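Local atomic coordinates of salicylaldehyde dehydrogenase NahF (Pseudomonas putida, PDB entry 4JZ6), a protein that probably oxidises salicylaldehyde to salicylate with NAD+ as the electron acceptor, a step in the bacterial degradation of naphthalene. Residues Q34-R39 against M48-N53; T197-T202 against L215-S220; T304-V309 against V403-K408; R415-S420 against M441-G446. All blocks are in the same frame, centred on the assembly; numbering follows the deposited sequence.

Interaction 1: residues Q34-R39 against M48-N53; sequences QQTFER and MTESAN
Phe37 and Ser51 face each other as an antiparallel hydrogen-bonded pair in the beta hairpin of strands 36-40 and 47-52, and both side chains leave on the same face of the sheet. The Phe37 CG sits between the backbone N and the carbonyl carbon (chi1 72°), and the far end of the ring comes close to the partner strand, with CZ 3.5 Å from Ser51 CB. Ala52 O lies at the ring edge, near its plane, 3.3 Å from Phe37 CE2. Ser51 OG comes to the ring obliquely and gives its own hydrogen to Ala52 O. Asn53 crosses Phe37 at about a right angle, amide and ring planes 59° apart, and brings OD1 to 3.6 Å from Phe37 CD2; that same oxygen accepts a bond from Ser221 N, which helps fix the amide.

Glu38 and Glu50 share the other face. Glu50 CG is anti to the backbone N (chi1 -176°) and the chain beyond it is extended. At its tip OE2 takes the Thr36 OG1 hydrogen on its anti lone pair, 3.2 Å away, while OE1 bonds to His17, a residue left over from the N-terminal tag. Glu38 OE2 and Glu50 OE1 stand 4.9 Å apart, a like-charge pair that may mildly raise the proton affinity of both.

Back on the Phe37 face, Arg39 runs away from the hairpin to the carbonyls of Val345 and Glu106. Its backbone meets both Met48 and Thr49, a classic beta bulge: Arg39 O accepts Met48 N at 2.8 Å and, weakly, Thr49 N at 3.3 Å.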
# COMPACT_ATOMS: atom_id res chain seq x y z
N GLN A 34 10.16 -24.45 -26.24
CA GLN A 34 9.29 -25.60 -26.50
C GLN A 34 9.30 -26.64 -25.39
O GLN A 34 9.07 -27.83 -25.63
CB GLN A 34 9.64 -26.27 -27.84
CG GLN A 34 9.54 -25.35 -29.05
CD GLN A 34 10.83 -24.61 -29.31
OE1 GLN A 34 11.92 -25.12 -29.06
NE2 GLN A 34 10.72 -23.38 -29.80
N GLN A 35 9.57 -26.20 -24.16
CA GLN A 35 9.64 -27.10 -23.02
C GLN A 35 8.30 -27.14 -22.29
O GLN A 35 7.55 -26.16 -22.28
CB GLN A 35 10.75 -26.66 -22.06
CG GLN A 35 12.14 -26.79 -22.63
CD GLN A 35 12.89 -27.97 -22.04
OE1 GLN A 35 13.01 -29.02 -22.67
NE2 GLN A 35 13.40 -27.79 -20.82
N THR A 36 8.00 -28.29 -21.68
CA THR A 36 6.77 -28.44 -20.93
C THR A 36 7.03 -28.83 -19.48
O THR A 36 8.17 -29.08 -19.08
CB THR A 36 5.84 -29.48 -21.57
OG1 THR A 36 6.56 -30.71 -21.75
CG2 THR A 36 5.35 -28.99 -22.92
N PHE A 37 5.96 -28.85 -18.69
CA PHE A 37 5.99 -29.37 -17.33
C PHE A 37 4.64 -30.01 -17.06
O PHE A 37 3.64 -29.66 -17.70
CB PHE A 37 6.28 -28.26 -16.31
CG PHE A 37 5.14 -27.30 -16.11
CD1 PHE A 37 4.22 -27.50 -15.09
CD2 PHE A 37 5.01 -26.19 -16.92
CE1 PHE A 37 3.18 -26.60 -14.89
CE2 PHE A 37 3.97 -25.29 -16.72
CZ PHE A 37 3.06 -25.49 -15.70
N GLU A 38 4.59 -30.93 -16.11
CA GLU A 38 3.36 -31.68 -15.86
C GLU A 38 2.76 -31.43 -14.48
O GLU A 38 3.46 -31.08 -13.54
CB GLU A 38 3.60 -33.17 -16.06
CG GLU A 38 3.91 -33.57 -17.50
CD GLU A 38 4.33 -35.01 -17.62
OE1 GLU A 38 4.85 -35.56 -16.62
OE2 GLU A 38 4.15 -35.59 -18.71
N ARG A 39 1.45 -31.61 -14.40
CA ARG A 39 0.75 -31.66 -13.13
C ARG A 39 0.28 -33.09 -12.96
O ARG A 39 -0.71 -33.51 -13.55
CB ARG A 39 -0.44 -30.69 -13.12
CG ARG A 39 -1.41 -30.87 -11.97
CD ARG A 39 -0.71 -30.88 -10.62
NE ARG A 39 -1.65 -30.91 -9.50
CZ ARG A 39 -1.34 -31.35 -8.28
NH1 ARG A 39 -0.12 -31.81 -8.03
NH2 ARG A 39 -2.25 -31.34 -7.31
N MET A 48 -2.16 -35.38 -15.11
CA MET A 48 -3.44 -34.71 -15.29
C MET A 48 -3.37 -33.65 -16.40
O MET A 48 -4.26 -33.57 -17.25
CB MET A 48 -3.93 -34.09 -13.98
CG MET A 48 -4.30 -35.09 -12.88
SD MET A 48 -5.31 -36.47 -13.48
CE MET A 48 -5.87 -37.20 -11.95
N THR A 49 -2.31 -32.85 -16.38
CA THR A 49 -2.13 -31.77 -17.35
C THR A 49 -0.67 -31.59 -17.76
O THR A 49 0.23 -31.64 -16.91
CB THR A 49 -2.66 -30.43 -16.80
OG1 THR A 49 -3.97 -30.61 -16.25
CG2 THR A 49 -2.71 -29.37 -17.90
N GLU A 50 -0.44 -31.40 -19.05
CA GLU A 50 0.88 -31.04 -19.56
C GLU A 50 0.81 -29.59 -20.05
O GLU A 50 -0.01 -29.27 -20.91
CB GLU A 50 1.32 -31.98 -20.68
CG GLU A 50 2.72 -31.73 -21.21
CD GLU A 50 3.11 -32.68 -22.34
OE1 GLU A 50 2.29 -33.54 -22.71
OE2 GLU A 50 4.25 -32.56 -22.86
N SER A 51 1.64 -28.72 -19.48
CA SER A 51 1.58 -27.30 -19.80
C SER A 51 2.88 -26.78 -20.41
O SER A 51 3.96 -27.31 -20.13
CB SER A 51 1.21 -26.49 -18.55
OG SER A 51 1.18 -25.09 -18.82
N ALA A 52 2.77 -25.76 -21.25
CA ALA A 52 3.95 -25.06 -21.76
C ALA A 52 4.70 -24.47 -20.58
O ALA A 52 4.10 -23.91 -19.67
CB ALA A 52 3.54 -23.98 -22.74
N ASN A 53 6.03 -24.60 -20.59
CA ASN A 53 6.84 -24.13 -19.48
C ASN A 53 7.52 -22.82 -19.82
O ASN A 53 8.60 -22.80 -20.40
CB ASN A 53 7.90 -25.18 -19.12
CG ASN A 53 8.45 -25.00 -17.72
OD1 ASN A 53 7.97 -24.17 -16.95
ND2 ASN A 53 9.47 -25.79 -17.39

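Interaction 2: residues T197-T202 against L215-S220; sequences THALIT and LNYLNS
Tyr217 points its side chain from strand 215-218 at helix 195-208, and His198, Ala199 and Thr202 receive it. Tyr217 CB comes first, 3.7 Å from Thr202 OG1 and near the CG2 of the same threonine, whose methyl also reaches Leu215 CD2. With CG anti to the backbone N (chi1 168°), the ring starts beneath Thr202 OG1, which lies over one face at 3.6 Å from Tyr217 CG. His198 O stands 4.1 Å above the ring plane, over its centre; this carbonyl is taken up by both the N and the OG1 of Thr202, so the hydroxyl over the ring is itself tied to the helix. Farther out the two sides of the ring part company: Tyr217 CE1 packs 3.7 Å from Ala199 CB, and CE2 an equal 3.7 Å from His198 CB. At the tip, Tyr217 OH lies 3.5 Å from His198 CB and accepts Asn219 ND2 at 2.9 Å, lying close to the amide plane. Asn219 ND2 has a second acceptor in Ser191 O. Phe188 of the adjacent strand also meets the tyrosine ring. Helix 195-208 is the connection between parallel neighbours 186-189 and 215-218, a beta-alpha-beta crossover of the Rossmann-like cofactor domain of aldehyde dehydrogenases.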
# COMPACT_ATOMS: atom_id res chain seq x y z
N THR A 197 -6.88 -25.29 -15.35
CA THR A 197 -7.94 -24.42 -14.85
C THR A 197 -7.66 -22.95 -15.16
O THR A 197 -8.55 -22.21 -15.57
CB THR A 197 -8.10 -24.56 -13.34
OG1 THR A 197 -7.95 -25.93 -12.97
CG2 THR A 197 -9.46 -24.05 -12.90
N HIS A 198 -6.41 -22.55 -14.96
CA HIS A 198 -6.01 -21.17 -15.23
C HIS A 198 -5.97 -20.86 -16.72
O HIS A 198 -6.24 -19.73 -17.14
CB HIS A 198 -4.66 -20.89 -14.56
CG HIS A 198 -4.75 -20.77 -13.08
ND1 HIS A 198 -3.64 -20.79 -12.26
CD2 HIS A 198 -5.82 -20.62 -12.26
CE1 HIS A 198 -4.02 -20.67 -11.00
NE2 HIS A 198 -5.34 -20.56 -10.97
N ALA A 199 -5.63 -21.85 -17.53
CA ALA A 199 -5.71 -21.67 -18.97
C ALA A 199 -7.18 -21.51 -19.35
O ALA A 199 -7.53 -20.66 -20.18
CB ALA A 199 -5.09 -22.84 -19.69
N LEU A 200 -8.04 -22.32 -18.73
CA LEU A 200 -9.47 -22.28 -19.01
C LEU A 200 -10.09 -20.92 -18.69
O LEU A 200 -10.82 -20.36 -19.50
CB LEU A 200 -10.21 -23.38 -18.25
CG LEU A 200 -11.71 -23.45 -18.59
CD1 LEU A 200 -11.89 -23.60 -20.09
CD2 LEU A 200 -12.40 -24.57 -17.84
N ILE A 201 -9.79 -20.39 -17.51
CA ILE A 201 -10.34 -19.10 -17.12
C ILE A 201 -9.86 -18.04 -18.12
O ILE A 201 -10.62 -17.17 -18.52
CB ILE A 201 -10.01 -18.71 -15.65
CG1 ILE A 201 -10.77 -17.45 -15.23
CG2 ILE A 201 -8.53 -18.50 -15.44
CD1 ILE A 201 -10.66 -17.13 -13.77
N THR A 202 -8.61 -18.17 -18.54
CA THR A 202 -8.07 -17.29 -19.56
C THR A 202 -8.89 -17.41 -20.84
O THR A 202 -9.29 -16.40 -21.43
CB THR A 202 -6.60 -17.63 -19.88
OG1 THR A 202 -5.82 -17.57 -18.69
CG2 THR A 202 -6.03 -16.66 -20.92
N LEU A 215 -5.13 -9.33 -21.53
CA LEU A 215 -4.82 -10.40 -20.60
C LEU A 215 -3.80 -11.36 -21.19
O LEU A 215 -4.00 -11.91 -22.27
CB LEU A 215 -6.07 -11.17 -20.20
CG LEU A 215 -5.84 -12.39 -19.28
CD1 LEU A 215 -5.31 -11.95 -17.93
CD2 LEU A 215 -7.12 -13.19 -19.12
N ASN A 216 -2.70 -11.56 -20.48
CA ASN A 216 -1.64 -12.45 -20.93
C ASN A 216 -1.31 -13.48 -19.85
O ASN A 216 -1.15 -13.13 -18.68
CB ASN A 216 -0.40 -11.64 -21.32
CG ASN A 216 -0.70 -10.59 -22.39
OD1 ASN A 216 -0.54 -10.85 -23.58
ND2 ASN A 216 -1.14 -9.42 -21.96
N TYR A 217 -1.22 -14.75 -20.24
CA TYR A 217 -1.17 -15.84 -19.28
C TYR A 217 0.15 -16.60 -19.30
O TYR A 217 0.63 -17.00 -20.36
CB TYR A 217 -2.34 -16.80 -19.54
CG TYR A 217 -2.27 -18.13 -18.80
CD1 TYR A 217 -2.36 -19.33 -19.50
CD2 TYR A 217 -2.13 -18.18 -17.42
CE1 TYR A 217 -2.31 -20.55 -18.84
CE2 TYR A 217 -2.08 -19.40 -16.75
CZ TYR A 217 -2.17 -20.58 -17.46
OH TYR A 217 -2.12 -21.79 -16.81
N LEU A 218 0.73 -16.78 -18.12
CA LEU A 218 1.99 -17.49 -17.99
C LEU A 218 1.88 -18.56 -16.91
O LEU A 218 1.26 -18.34 -15.86
CB LEU A 218 3.11 -16.53 -17.62
CG LEU A 218 3.49 -15.44 -18.61
CD1 LEU A 218 4.36 -14.43 -17.89
CD2 LEU A 218 4.21 -16.02 -19.80
N ASN A 219 2.50 -19.70 -17.16
CA ASN A 219 2.64 -20.74 -16.15
C ASN A 219 3.99 -21.41 -16.31
O ASN A 219 4.59 -21.36 -17.39
CB ASN A 219 1.51 -21.76 -16.25
CG ASN A 219 1.07 -22.27 -14.90
OD1 ASN A 219 1.87 -22.33 -13.96
ND2 ASN A 219 -0.20 -22.64 -14.78
N SER A 220 4.48 -22.02 -15.24
CA SER A 220 5.79 -22.66 -15.29
C SER A 220 5.96 -23.71 -14.20
O SER A 220 5.18 -23.78 -13.26
CB SER A 220 6.89 -21.61 -15.15
OG SER A 220 6.82 -20.97 -13.88

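Interaction 3: residues T304-V309 against V403-K408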
# COMPACT_ATOMS: atom_id res chain seq x y z
N THR A 304 -10.80 -22.51 8.90
CA THR A 304 -10.78 -22.41 10.35
C THR A 304 -9.62 -23.25 10.90
O THR A 304 -9.70 -24.48 10.92
CB THR A 304 -12.09 -22.92 10.94
OG1 THR A 304 -13.19 -22.33 10.23
CG2 THR A 304 -12.17 -22.56 12.41
N GLU A 305 -8.55 -22.58 11.32
CA GLU A 305 -7.37 -23.29 11.81
C GLU A 305 -7.31 -23.35 13.33
O GLU A 305 -6.56 -24.14 13.90
CB GLU A 305 -6.09 -22.66 11.25
CG GLU A 305 -6.01 -22.66 9.74
CD GLU A 305 -4.70 -23.22 9.22
OE1 GLU A 305 -3.83 -23.56 10.05
OE2 GLU A 305 -4.54 -23.33 7.98
N ARG A 306 -8.10 -22.51 13.99
CA ARG A 306 -8.20 -22.53 15.44
C ARG A 306 -9.65 -22.55 15.88
O ARG A 306 -10.51 -21.91 15.25
CB ARG A 306 -7.55 -21.28 16.04
CG ARG A 306 -6.04 -21.28 16.11
CD ARG A 306 -5.55 -19.86 16.25
NE ARG A 306 -4.25 -19.75 16.89
CZ ARG A 306 -3.81 -18.66 17.51
NH1 ARG A 306 -4.58 -17.58 17.57
NH2 ARG A 306 -2.61 -18.65 18.07
N LEU A 307 -9.92 -23.27 16.95
CA LEU A 307 -11.19 -23.18 17.65
C LEU A 307 -10.89 -22.72 19.07
O LEU A 307 -10.55 -23.55 19.92
CB LEU A 307 -11.89 -24.54 17.68
CG LEU A 307 -12.52 -25.17 16.43
CD1 LEU A 307 -13.51 -24.21 15.80
CD2 LEU A 307 -11.48 -25.61 15.41
N VAL A 308 -10.97 -21.42 19.33
CA VAL A 308 -10.77 -20.94 20.71
C VAL A 308 -12.09 -20.99 21.49
O VAL A 308 -13.04 -20.25 21.22
CB VAL A 308 -10.00 -19.57 20.81
CG1 VAL A 308 -8.83 -19.55 19.85
CG2 VAL A 308 -10.89 -18.40 20.55
N VAL A 309 -12.16 -21.93 22.43
CA VAL A 309 -13.41 -22.21 23.13
C VAL A 309 -13.29 -21.99 24.64
O VAL A 309 -12.25 -22.27 25.23
CB VAL A 309 -13.89 -23.65 22.86
CG1 VAL A 309 -14.14 -23.85 21.38
CG2 VAL A 309 -12.86 -24.64 23.33
N VAL A 403 -7.08 -27.12 15.19
CA VAL A 403 -6.72 -27.18 16.61
C VAL A 403 -7.70 -26.47 17.54
O VAL A 403 -8.28 -25.44 17.20
CB VAL A 403 -5.30 -26.65 16.86
CG1 VAL A 403 -4.29 -27.40 16.02
CG2 VAL A 403 -5.22 -25.15 16.59
N VAL A 404 -7.86 -27.04 18.73
CA VAL A 404 -8.70 -26.44 19.77
C VAL A 404 -7.83 -25.82 20.86
O VAL A 404 -7.02 -26.51 21.48
CB VAL A 404 -9.63 -27.48 20.42
CG1 VAL A 404 -10.67 -26.79 21.28
CG2 VAL A 404 -10.30 -28.32 19.36
N ILE A 405 -7.99 -24.52 21.07
CA ILE A 405 -7.35 -23.86 22.20
C ILE A 405 -8.42 -23.45 23.20
O ILE A 405 -9.34 -22.71 22.88
CB ILE A 405 -6.57 -22.61 21.77
CG1 ILE A 405 -5.64 -22.94 20.60
CG2 ILE A 405 -5.79 -22.06 22.95
CD1 ILE A 405 -5.11 -21.73 19.88
N ARG A 406 -8.31 -23.96 24.42
CA ARG A 406 -9.27 -23.66 25.46
C ARG A 406 -8.86 -22.38 26.18
O ARG A 406 -7.67 -22.09 26.31
CB ARG A 406 -9.39 -24.82 26.44
CG ARG A 406 -10.03 -26.06 25.83
CD ARG A 406 -9.66 -27.31 26.59
NE ARG A 406 -10.28 -28.49 26.00
CZ ARG A 406 -11.26 -29.19 26.57
NH1 ARG A 406 -11.77 -30.25 25.95
NH2 ARG A 406 -11.74 -28.83 27.76
N CYS A 407 -9.85 -21.63 26.65
CA CYS A 407 -9.58 -20.37 27.34
C CYS A 407 -10.61 -20.10 28.41
O CYS A 407 -11.68 -20.72 28.43
CB CYS A 407 -9.56 -19.21 26.35
SG CYS A 407 -11.17 -18.78 25.64
N LYS A 408 -10.30 -19.17 29.29
CA LYS A 408 -11.22 -18.76 30.34
C LYS A 408 -11.54 -17.28 30.22
O LYS A 408 -10.72 -16.42 30.55
CB LYS A 408 -10.63 -19.06 31.72
CG LYS A 408 -10.77 -20.51 32.14
CD LYS A 408 -9.54 -21.00 32.90
CE LYS A 408 -9.65 -22.49 33.23
NZ LYS A 408 -8.45 -23.01 33.96
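Leu307 N bonds to Val403 O at 2.7 Å, the shortest of five backbone bonds that lay strand 306-310 parallel to strand 401-407 in the mixed seven-stranded sheet of the aldehyde dehydrogenase catalytic domain. Donors then come by turns from each strand: Ile405 N reaches Leu307 O at 3.0 Å from well above the carbonyl plane (43°), Val309 N goes to Ile405 O, and Cys407 N closes the series on Val309 O at 2.9 Å. At the other end Val403 N reaches Glu305 O over a longer 3.3 Å. A CA-H...O contact reinforces the centre, with Val308 CA 3.1 Å from Ile405 O.

On the face of Arg306, Val403, Val308 and Ile405, the arginine chain runs extended from CG to NE, and Ile405 CD1 lies over one face of the guanidinium, 3.7 Å from NE. This buried charge is met by Tyr393, through both its carbonyl and a cation-pi contact, and by Ile416 O and Asp419, so the methyl covers a group already tied down by polar partners.

The face of Leu307, Val404, Val309 and Arg406 is covered by helix 311-327, which brings Ala314, Phe317 and Phe321 against it. Arg406 carries its charge to Asp384 and Asp315. Here the valines mesh across the strands: Val309 CG2 touches Val404 CG1 at 3.7 Å, and Val404, with CG1 anti to its backbone N (chi1 -169°), sets that same methyl 3.5 Å from Leu307 O.

Interaction 4: residues R415-S420 against M441-G446; sequences RIANDS and MSIEYG
Tyr445 OH gives its hydrogen to Ala417 O at 2.6 Å, and a water that also bonds Ser420 OG donates weakly to the same hydroxyl. The carbonyl oxygen lies at the edge of the tyrosine ring, in its plane. Next to it Asn418, the last residue of helix 410-418, works with both ends of its amide. OD1 accepts Glu444 N at 2.6 Å in the carbonyl plane, while ND2 sends an almost straight N-H (179°) to Ser442 O, 3.1 Å away and met from above the plane of that carbonyl. With one donor and one acceptor engaged, the amide's rotation is fixed. The Glu444 side chain crosses Asn418 at about a right angle and sets OE1 3.3 Å from Asn418 OD1, two acceptors, not bonded; Lys467 forms a salt bridge with this carboxylate oxygen and bonds Ser420 O. Nearby, Ala417 CB packs 3.8 Å from Ile443 CG2. Glu444 centres an inverse gamma turn, and Ile443 O there takes a bond from Lys487 of the second subunit. Side-chain groups thus satisfy carbonyls at two helix C-termini and the Glu444 N-H, while the lysine charge probably offsets repulsion between the glutamate and amide oxygens.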
# COMPACT_ATOMS: atom_id res chain seq x y z
N ARG A 415 -7.25 -12.08 23.68
CA ARG A 415 -5.80 -12.20 23.76
C ARG A 415 -5.29 -13.28 22.81
O ARG A 415 -4.42 -13.03 21.98
CB ARG A 415 -5.38 -12.52 25.20
CG ARG A 415 -3.91 -12.27 25.50
CD ARG A 415 -3.68 -12.16 27.01
NE ARG A 415 -3.93 -13.42 27.72
CZ ARG A 415 -4.80 -13.58 28.71
NH1 ARG A 415 -5.53 -12.55 29.13
NH2 ARG A 415 -4.95 -14.76 29.29
N ILE A 416 -5.86 -14.48 22.93
CA ILE A 416 -5.47 -15.62 22.12
C ILE A 416 -5.71 -15.37 20.63
O ILE A 416 -4.88 -15.72 19.79
CB ILE A 416 -6.20 -16.90 22.56
CG1 ILE A 416 -5.81 -17.25 24.00
CG2 ILE A 416 -5.88 -18.07 21.63
CD1 ILE A 416 -6.60 -18.38 24.58
N ALA A 417 -6.83 -14.76 20.29
CA ALA A 417 -7.09 -14.43 18.90
C ALA A 417 -6.07 -13.42 18.41
O ALA A 417 -5.50 -13.56 17.33
CB ALA A 417 -8.50 -13.89 18.73
N ASN A 418 -5.81 -12.40 19.23
CA ASN A 418 -4.90 -11.33 18.84
C ASN A 418 -3.42 -11.69 18.90
O ASN A 418 -2.57 -10.94 18.40
CB ASN A 418 -5.17 -10.08 19.68
CG ASN A 418 -6.27 -9.21 19.09
OD1 ASN A 418 -6.63 -9.36 17.92
ND2 ASN A 418 -6.79 -8.29 19.88
N ASP A 419 -3.09 -12.84 19.49
CA ASP A 419 -1.68 -13.22 19.59
C ASP A 419 -1.18 -13.99 18.35
O ASP A 419 -0.00 -14.33 18.25
CB ASP A 419 -1.39 -13.95 20.90
CG ASP A 419 -1.34 -15.47 20.76
OD1 ASP A 419 -0.51 -16.09 21.46
OD2 ASP A 419 -2.12 -16.04 19.96
N SER A 420 -2.08 -14.26 17.42
CA SER A 420 -1.68 -14.84 16.14
C SER A 420 -0.84 -13.86 15.35
O SER A 420 -1.01 -12.65 15.46
CB SER A 420 -2.91 -15.23 15.31
OG SER A 420 -2.52 -15.74 14.05
N MET A 441 -14.96 -6.65 17.66
CA MET A 441 -14.39 -5.36 17.30
C MET A 441 -12.96 -5.19 17.79
O MET A 441 -12.19 -4.41 17.22
CB MET A 441 -15.30 -4.24 17.80
CG MET A 441 -16.46 -3.98 16.86
SD MET A 441 -17.53 -2.67 17.44
CE MET A 441 -18.60 -3.57 18.55
N SER A 442 -12.59 -5.95 18.82
CA SER A 442 -11.27 -5.84 19.43
C SER A 442 -10.21 -6.71 18.75
O SER A 442 -9.02 -6.43 18.87
CB SER A 442 -11.34 -6.16 20.92
OG SER A 442 -12.15 -5.22 21.60
N ILE A 443 -10.64 -7.76 18.05
CA ILE A 443 -9.69 -8.67 17.40
C ILE A 443 -9.13 -8.11 16.08
O ILE A 443 -9.82 -7.38 15.36
CB ILE A 443 -10.29 -10.08 17.17
CG1 ILE A 443 -11.54 -10.02 16.29
CG2 ILE A 443 -10.60 -10.76 18.50
CD1 ILE A 443 -12.23 -11.35 16.14
N GLU A 444 -7.89 -8.47 15.79
CA GLU A 444 -7.14 -7.89 14.68
C GLU A 444 -7.26 -8.69 13.38
O GLU A 444 -6.32 -9.36 12.94
CB GLU A 444 -5.67 -7.72 15.09
CG GLU A 444 -5.46 -6.69 16.19
CD GLU A 444 -4.22 -6.94 17.04
OE1 GLU A 444 -3.70 -8.08 17.03
OE2 GLU A 444 -3.76 -6.00 17.72
N TYR A 445 -8.44 -8.62 12.77
CA TYR A 445 -8.75 -9.46 11.61
C TYR A 445 -9.43 -8.67 10.49
O TYR A 445 -10.24 -7.77 10.75
CB TYR A 445 -9.60 -10.67 12.04
CG TYR A 445 -8.79 -11.66 12.84
CD1 TYR A 445 -8.24 -12.79 12.24
CD2 TYR A 445 -8.52 -11.45 14.19
CE1 TYR A 445 -7.47 -13.68 12.96
CE2 TYR A 445 -7.75 -12.33 14.92
CZ TYR A 445 -7.23 -13.45 14.30
OH TYR A 445 -6.47 -14.33 15.03
N GLY A 446 -9.07 -8.99 9.26
CA GLY A 446 -9.67 -8.34 8.11
C GLY A 446 -11.14 -8.68 7.98
O GLY A 446 -11.92 -7.86 7.48
O HOH W 1 -4.85 -15.41 12.32

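Overall arrangement
Interactions 1 and 2 are neighbours, about 13 Å apart between centres: Asn53 and the Phe37 ring of the hairpin rest on Ser220, just beyond the strand of interaction 2. Interactions 3 and 4 pair at the same spacing: helix 410-418 follows strand 401-407 in the chain, and the Arg306 guanidinium reaches the end of that helix. Interactions 2 and 4 lie on opposite sides of the chain's centre. Interactions 2 and 3 are buried, one packing on a ring, the other mostly backbone bonds. Interactions 1 and 4 are partly buried; 1 adds a single side-chain bond to its backbone ones, whereas every bond across 4 uses a side chain, and only 4 meets the second subunit.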